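Local structure of DCN1-like protein 3 (Homo sapiens, 4GBA) at residues 13-18 with 74-79; 48-53 with 69-74. The protein helps transfer NEDD8 from N-terminally acetylated E2 enzymes to cullin-RBX complexes, binding cullins and the E2 through its DCUN1 domain, the part in this chain. One frame throughout, in Å; residues are numbered along the deposited sequence.

Interaction 1: residues 13-18 with 74-79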
loop_
_atom_site.group_PDB
_atom_site.type_symbol
_atom_site.label_atom_id
_atom_site.label_comp_id
_atom_site.label_asym_id
_atom_site.label_seq_id
_atom_site.Cartn_x
_atom_site.Cartn_y
_atom_site.Cartn_z
ATOM N N ARG A 13 -9.246 16.483 -17.229
ATOM C CA ARG A 13 -8.607 17.740 -17.600
ATOM C C ARG A 13 -8.365 18.662 -16.405
ATOM O O ARG A 13 -7.452 19.487 -16.425
ATOM C CB ARG A 13 -9.432 18.471 -18.670
ATOM C CG ARG A 13 -9.256 17.922 -20.088
ATOM C CD ARG A 13 -8.185 18.694 -20.862
ATOM N NE ARG A 13 -7.575 17.892 -21.927
ATOM C CZ ARG A 13 -6.670 18.351 -22.792
ATOM N NH1 ARG A 13 -6.268 19.616 -22.735
ATOM N NH2 ARG A 13 -6.171 17.544 -23.721
ATOM N N ARG A 14 -9.171 18.530 -15.359
ATOM C CA ARG A 14 -9.037 19.480 -14.266
ATOM C C ARG A 14 -7.957 19.130 -13.248
ATOM O O ARG A 14 -7.610 19.968 -12.426
ATOM C CB ARG A 14 -10.388 19.824 -13.615
ATOM C CG ARG A 14 -10.908 18.901 -12.559
ATOM C CD ARG A 14 -12.439 19.011 -12.544
ATOM N NE ARG A 14 -13.032 19.068 -11.209
ATOM C CZ ARG A 14 -14.270 18.655 -10.909
ATOM N NH1 ARG A 14 -15.060 18.122 -11.848
ATOM N NH2 ARG A 14 -14.724 18.766 -9.659
ATOM N N TYR A 15 -7.407 17.915 -13.334
ATOM C CA TYR A 15 -6.342 17.485 -12.436
ATOM C C TYR A 15 -5.066 17.231 -13.227
ATOM O O TYR A 15 -3.971 17.147 -12.676
ATOM C CB TYR A 15 -6.757 16.236 -11.671
ATOM C CG TYR A 15 -8.054 16.406 -10.919
ATOM C CD1 TYR A 15 -8.108 17.177 -9.769
ATOM C CD2 TYR A 15 -9.234 15.795 -11.357
ATOM C CE1 TYR A 15 -9.285 17.346 -9.066
ATOM C CE2 TYR A 15 -10.431 15.965 -10.658
ATOM C CZ TYR A 15 -10.444 16.744 -9.509
ATOM O OH TYR A 15 -11.600 16.927 -8.785
ATOM N N LYS A 16 -5.230 17.132 -14.538
ATOM C CA LYS A 16 -4.133 16.830 -15.446
ATOM C C LYS A 16 -3.007 17.866 -15.384
ATOM O O LYS A 16 -3.246 19.060 -15.186
ATOM C CB LYS A 16 -4.678 16.711 -16.870
ATOM C CG LYS A 16 -3.641 16.590 -17.953
ATOM C CD LYS A 16 -4.287 16.710 -19.331
ATOM C CE LYS A 16 -3.248 16.994 -20.403
ATOM N NZ LYS A 16 -2.577 18.312 -20.196
ATOM N N ASP A 17 -1.780 17.384 -15.564
ATOM C CA ASP A 17 -0.591 18.225 -15.652
ATOM C C ASP A 17 -0.629 19.087 -16.909
ATOM O O ASP A 17 -1.065 18.639 -17.969
ATOM C CB ASP A 17 0.664 17.344 -15.673
ATOM C CG ASP A 17 1.936 18.141 -15.488
ATOM O OD1 ASP A 17 2.229 18.509 -14.338
ATOM O OD2 ASP A 17 2.647 18.398 -16.483
ATOM N N GLU A 18 -0.154 20.323 -16.793
ATOM C CA GLU A 18 -0.131 21.236 -17.931
ATOM C C GLU A 18 0.666 20.668 -19.100
ATOM O O GLU A 18 0.306 20.880 -20.251
ATOM C CB GLU A 18 0.453 22.592 -17.527
ATOM C CG GLU A 18 -0.231 23.251 -16.321
ATOM C CD GLU A 18 0.231 22.679 -14.983
ATOM O OE1 GLU A 18 0.345 21.438 -14.855
ATOM O OE2 GLU A 18 0.488 23.482 -14.059
ATOM N N ASP A 74 -17.694 8.764 -13.702
ATOM C CA ASP A 74 -17.130 9.822 -14.523
ATOM C C ASP A 74 -17.174 11.137 -13.724
ATOM O O ASP A 74 -17.099 12.236 -14.283
ATOM C CB ASP A 74 -17.868 9.940 -15.858
ATOM C CG ASP A 74 -19.341 10.307 -15.688
ATOM O OD1 ASP A 74 -19.793 10.561 -14.543
ATOM O OD2 ASP A 74 -20.051 10.377 -16.717
ATOM N N SER A 75 -17.296 11.011 -12.408
ATOM C CA SER A 75 -17.416 12.191 -11.559
ATOM C C SER A 75 -16.884 11.947 -10.153
ATOM O O SER A 75 -16.799 10.802 -9.698
ATOM C CB SER A 75 -18.879 12.628 -11.466
ATOM O OG SER A 75 -19.554 11.842 -10.498
ATOM N N ILE A 76 -16.550 13.039 -9.474
ATOM C CA ILE A 76 -16.101 13.006 -8.088
ATOM C C ILE A 76 -17.134 12.329 -7.185
ATOM O O ILE A 76 -16.794 11.480 -6.342
ATOM C CB ILE A 76 -15.814 14.441 -7.566
ATOM C CG1 ILE A 76 -14.558 15.005 -8.225
ATOM C CG2 ILE A 76 -15.663 14.440 -6.059
ATOM C CD1 ILE A 76 -13.286 14.197 -7.901
ATOM N N ASP A 77 -18.400 12.703 -7.368
ATOM C CA ASP A 77 -19.483 12.117 -6.584
ATOM C C ASP A 77 -19.712 10.645 -6.900
ATOM O O ASP A 77 -20.065 9.868 -6.017
ATOM C CB ASP A 77 -20.778 12.917 -6.747
ATOM C CG ASP A 77 -20.922 14.009 -5.692
ATOM O OD1 ASP A 77 -19.894 14.472 -5.144
ATOM O OD2 ASP A 77 -22.069 14.393 -5.404
ATOM N N GLY A 78 -19.491 10.266 -8.154
ATOM C CA GLY A 78 -19.623 8.880 -8.558
ATOM C C GLY A 78 -18.556 8.007 -7.926
ATOM O O GLY A 78 -18.847 6.913 -7.455
ATOM N N ILE A 79 -17.314 8.490 -7.923
ATOM C CA ILE A 79 -16.220 7.773 -7.280
ATOM C C ILE A 79 -16.490 7.574 -5.791
ATOM O O ILE A 79 -16.377 6.460 -5.285
ATOM C CB ILE A 79 -14.857 8.481 -7.495
ATOM C CG1 ILE A 79 -14.494 8.481 -8.978
ATOM C CG2 ILE A 79 -13.761 7.777 -6.700
ATOM C CD1 ILE A 79 -13.552 9.539 -9.398
HETATM O O HOH W 1 -17.172 15.715 -10.581
#
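The Y15 ring meets I76 at its hydroxyl end. One face carries R14, whose CG sits 3.5 Å above the plane of the Y15 ring, offset toward the rim. The CG takes this place because R14 chi1 is 84°, which sets it between the backbone N and the carbonyl carbon. F31 of helix 25-34 packs edge-to-face with Y15. The CD1 of I76 approaches the same ring obliquely, 3.3 Å from Y15 OH and further from CZ. The hydroxyl also has a polar partner, a hydrogen bond with D34 OD2. Beyond CG the R14 chain bends at chi3, and its NH2 lies 4.0 Å from I76 CG1, an oblique contact with a carbon. NH1 turns to a water that accepts a 3.0 Å hydrogen bond from I76 N; its bond from R14 NH1 is weak. I76 also touches L11 and F31. An alanine here would probably open a gap between Y15, L11 and F31 and strip the apolar cover from the tyrosine hydroxyl. I76 opens helix 76-89. S75 is the N-cap, its OG accepting from G78 N at 2.8 Å. A helix start with a serine N-cap thus packs on the loop after helix 7-13, in the N-terminal part of the DCUN1 (PONY) domain.

Interaction 2: residues 48-53 with 69-74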
loop_
_atom_site.group_PDB
_atom_site.type_symbol
_atom_site.label_atom_id
_atom_site.label_comp_id
_atom_site.label_asym_id
_atom_site.label_seq_id
_atom_site.Cartn_x
_atom_site.Cartn_y
_atom_site.Cartn_z
ATOM N N ALA A 48 -5.893 3.665 -6.319
ATOM C CA ALA A 48 -4.678 3.406 -7.084
ATOM C C ALA A 48 -4.643 1.943 -7.548
ATOM O O ALA A 48 -4.243 1.646 -8.671
ATOM C CB ALA A 48 -3.421 3.740 -6.246
ATOM N N TRP A 49 -5.055 1.040 -6.663
ATOM C CA TRP A 49 -5.170 -0.371 -6.993
ATOM C C TRP A 49 -6.127 -0.580 -8.188
ATOM O O TRP A 49 -5.726 -1.110 -9.224
ATOM C CB TRP A 49 -5.615 -1.153 -5.747
ATOM C CG TRP A 49 -6.013 -2.607 -5.991
ATOM C CD1 TRP A 49 -5.280 -3.568 -6.625
ATOM C CD2 TRP A 49 -7.227 -3.250 -5.557
ATOM N NE1 TRP A 49 -5.954 -4.768 -6.615
ATOM C CE2 TRP A 49 -7.152 -4.601 -5.973
ATOM C CE3 TRP A 49 -8.367 -2.813 -4.865
ATOM C CZ2 TRP A 49 -8.181 -5.521 -5.722
ATOM C CZ3 TRP A 49 -9.391 -3.727 -4.613
ATOM C CH2 TRP A 49 -9.289 -5.068 -5.045
ATOM N N LYS A 50 -7.374 -0.131 -8.037
ATOM C CA LYS A 50 -8.377 -0.159 -9.114
ATOM C C LYS A 50 -7.905 0.481 -10.434
ATOM O O LYS A 50 -8.237 -0.005 -11.515
ATOM C CB LYS A 50 -9.664 0.522 -8.645
ATOM C CG LYS A 50 -10.825 -0.398 -8.553
ATOM C CD LYS A 50 -10.497 -1.596 -7.717
ATOM C CE LYS A 50 -11.628 -2.611 -7.802
ATOM N NZ LYS A 50 -11.964 -2.852 -9.216
ATOM N N PHE A 51 -7.141 1.575 -10.348
ATOM C CA PHE A 51 -6.636 2.241 -11.552
ATOM C C PHE A 51 -5.352 1.589 -12.045
ATOM O O PHE A 51 -4.805 1.978 -13.080
ATOM C CB PHE A 51 -6.377 3.731 -11.300
ATOM C CG PHE A 51 -7.625 4.540 -11.039
ATOM C CD1 PHE A 51 -8.866 3.927 -10.935
ATOM C CD2 PHE A 51 -7.553 5.912 -10.907
ATOM C CE1 PHE A 51 -10.009 4.667 -10.694
ATOM C CE2 PHE A 51 -8.689 6.663 -10.673
ATOM C CZ PHE A 51 -9.922 6.036 -10.568
ATOM N N GLN A 52 -4.858 0.615 -11.281
ATOM C CA GLN A 52 -3.617 -0.085 -11.622
ATOM C C GLN A 52 -2.458 0.885 -11.873
ATOM O O GLN A 52 -1.783 0.792 -12.906
ATOM C CB GLN A 52 -3.816 -0.942 -12.876
ATOM C CG GLN A 52 -5.000 -1.887 -12.832
ATOM C CD GLN A 52 -4.959 -2.882 -13.976
ATOM O OE1 GLN A 52 -5.720 -2.776 -14.942
ATOM N NE2 GLN A 52 -4.048 -3.844 -13.884
ATOM N N ALA A 53 -2.236 1.812 -10.945
ATOM C CA ALA A 53 -1.205 2.826 -11.123
ATOM C C ALA A 53 0.238 2.286 -10.939
ATOM O O ALA A 53 1.054 2.279 -11.878
ATOM C CB ALA A 53 -1.468 3.989 -10.201
ATOM N N LYS A 69 -13.691 3.963 -15.751
ATOM C CA LYS A 69 -14.551 2.973 -16.413
ATOM C C LYS A 69 -14.748 1.700 -15.589
ATOM O O LYS A 69 -15.850 1.177 -15.510
ATOM C CB LYS A 69 -14.019 2.612 -17.809
ATOM C CG LYS A 69 -14.154 3.734 -18.838
ATOM C CD LYS A 69 -13.397 3.427 -20.133
ATOM C CE LYS A 69 -13.077 4.719 -20.880
ATOM N NZ LYS A 69 -12.063 4.514 -21.952
ATOM N N ALA A 70 -13.680 1.207 -14.971
ATOM C CA ALA A 70 -13.743 -0.045 -14.217
ATOM C C ALA A 70 -14.693 0.033 -13.028
ATOM O O ALA A 70 -15.301 -0.967 -12.647
ATOM C CB ALA A 70 -12.344 -0.478 -13.762
ATOM N N ILE A 71 -14.808 1.218 -12.436
ATOM C CA ILE A 71 -15.670 1.403 -11.276
ATOM C C ILE A 71 -16.940 2.184 -11.638
ATOM O O ILE A 71 -17.735 2.540 -10.770
ATOM C CB ILE A 71 -14.913 2.070 -10.117
ATOM C CG1 ILE A 71 -14.474 3.485 -10.513
ATOM C CG2 ILE A 71 -13.713 1.206 -9.735
ATOM C CD1 ILE A 71 -13.952 4.330 -9.360
ATOM N N SER A 72 -17.127 2.415 -12.935
ATOM C CA SER A 72 -18.312 3.091 -13.463
ATOM C C SER A 72 -18.554 4.444 -12.816
ATOM O O SER A 72 -19.588 4.675 -12.172
ATOM C CB SER A 72 -19.554 2.197 -13.361
ATOM O OG SER A 72 -19.427 1.126 -14.274
ATOM N N ALA A 73 -17.582 5.328 -12.998
ATOM C CA ALA A 73 -17.682 6.685 -12.509
ATOM C C ALA A 73 -17.083 7.598 -13.555
ATOM O O ALA A 73 -16.119 7.245 -14.240
ATOM C CB ALA A 73 -16.956 6.840 -11.174
ATOM N N ASP A 74 -17.694 8.764 -13.702
ATOM C CA ASP A 74 -17.130 9.822 -14.523
ATOM C C ASP A 74 -17.174 11.137 -13.724
ATOM O O ASP A 74 -17.099 12.236 -14.283
ATOM C CB ASP A 74 -17.868 9.940 -15.858
ATOM C CG ASP A 74 -19.341 10.307 -15.688
ATOM O OD1 ASP A 74 -19.793 10.561 -14.543
ATOM O OD2 ASP A 74 -20.051 10.377 -16.717
#
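I71 reaches two neighbours with two branches, and its torsions divide them. Chi1 of 64° puts CG1 between the backbone N and the carbonyl carbon and leaves CG2 beside the backbone N. CG2 then meets K50. The long branch stays extended, with CD1 anti to CA (chi2 169°), and goes to F51. The chi1 of K50, -115°, lies off the usual staggered positions and sets CG against I71 CG2; the bend at chi2 then carries CD over the W49 ring.

The contact joins two helix ends within the DCUN1 (PONY) domain, in a part where the short antiparallel strands 22-23 and 59-60 are consistent with an EF-hand-like helical pair. Both helices finish in a Schellman motif. Q52, just after helix 42-50, has positive phi; its N bonds to W49 O at 2.8 Å, and A53 N bonds to A48 O at 3.0 Å. S72 does the same after helix 61-71, with S72 N to K69 O at 3.1 Å. R82 of helix 76-89 bonds to S72 O through NH2.

The packing itself is apolar and buried. K50 CG lies 3.5 Å from I71 CG2, so the aliphatic part of the lysine does the touching. The two side chains cross obliquely. F51 CE1 lies 4.2 Å from I71 CD1, which sits at the ring edge near its plane. F51 also packs edge-to-face with F59 and touches C68. The K50 amine makes a long, weak ion pair with E89, and L86 lies against the same side chain. K50 CD rests 3.7 Å above the plane of the W49 ring, offset toward its rim.

From the N terminus, helix 7-13 runs into 13-18, the first half of interaction 1. The chain then passes through helix 25-34 to helix 42-50, whose end carries 48-53, and, after strand 59-60 has paired with 22-23, along helix 61-71. Its end closes the short loop of interaction 2. D74, shared by both contacts, leads into helix 76-89, whose start closes the longer loop of interaction 1. Interaction 2 is therefore nested inside interaction 1. Their centres lie about 12 Å apart, and they touch where A73 CB packs 3.7 Å from I79 N, and I71 CD1 meets I79 CG1. Together they tie helices 42-50 and 61-71, through helix 76-89, to the N-terminal turn.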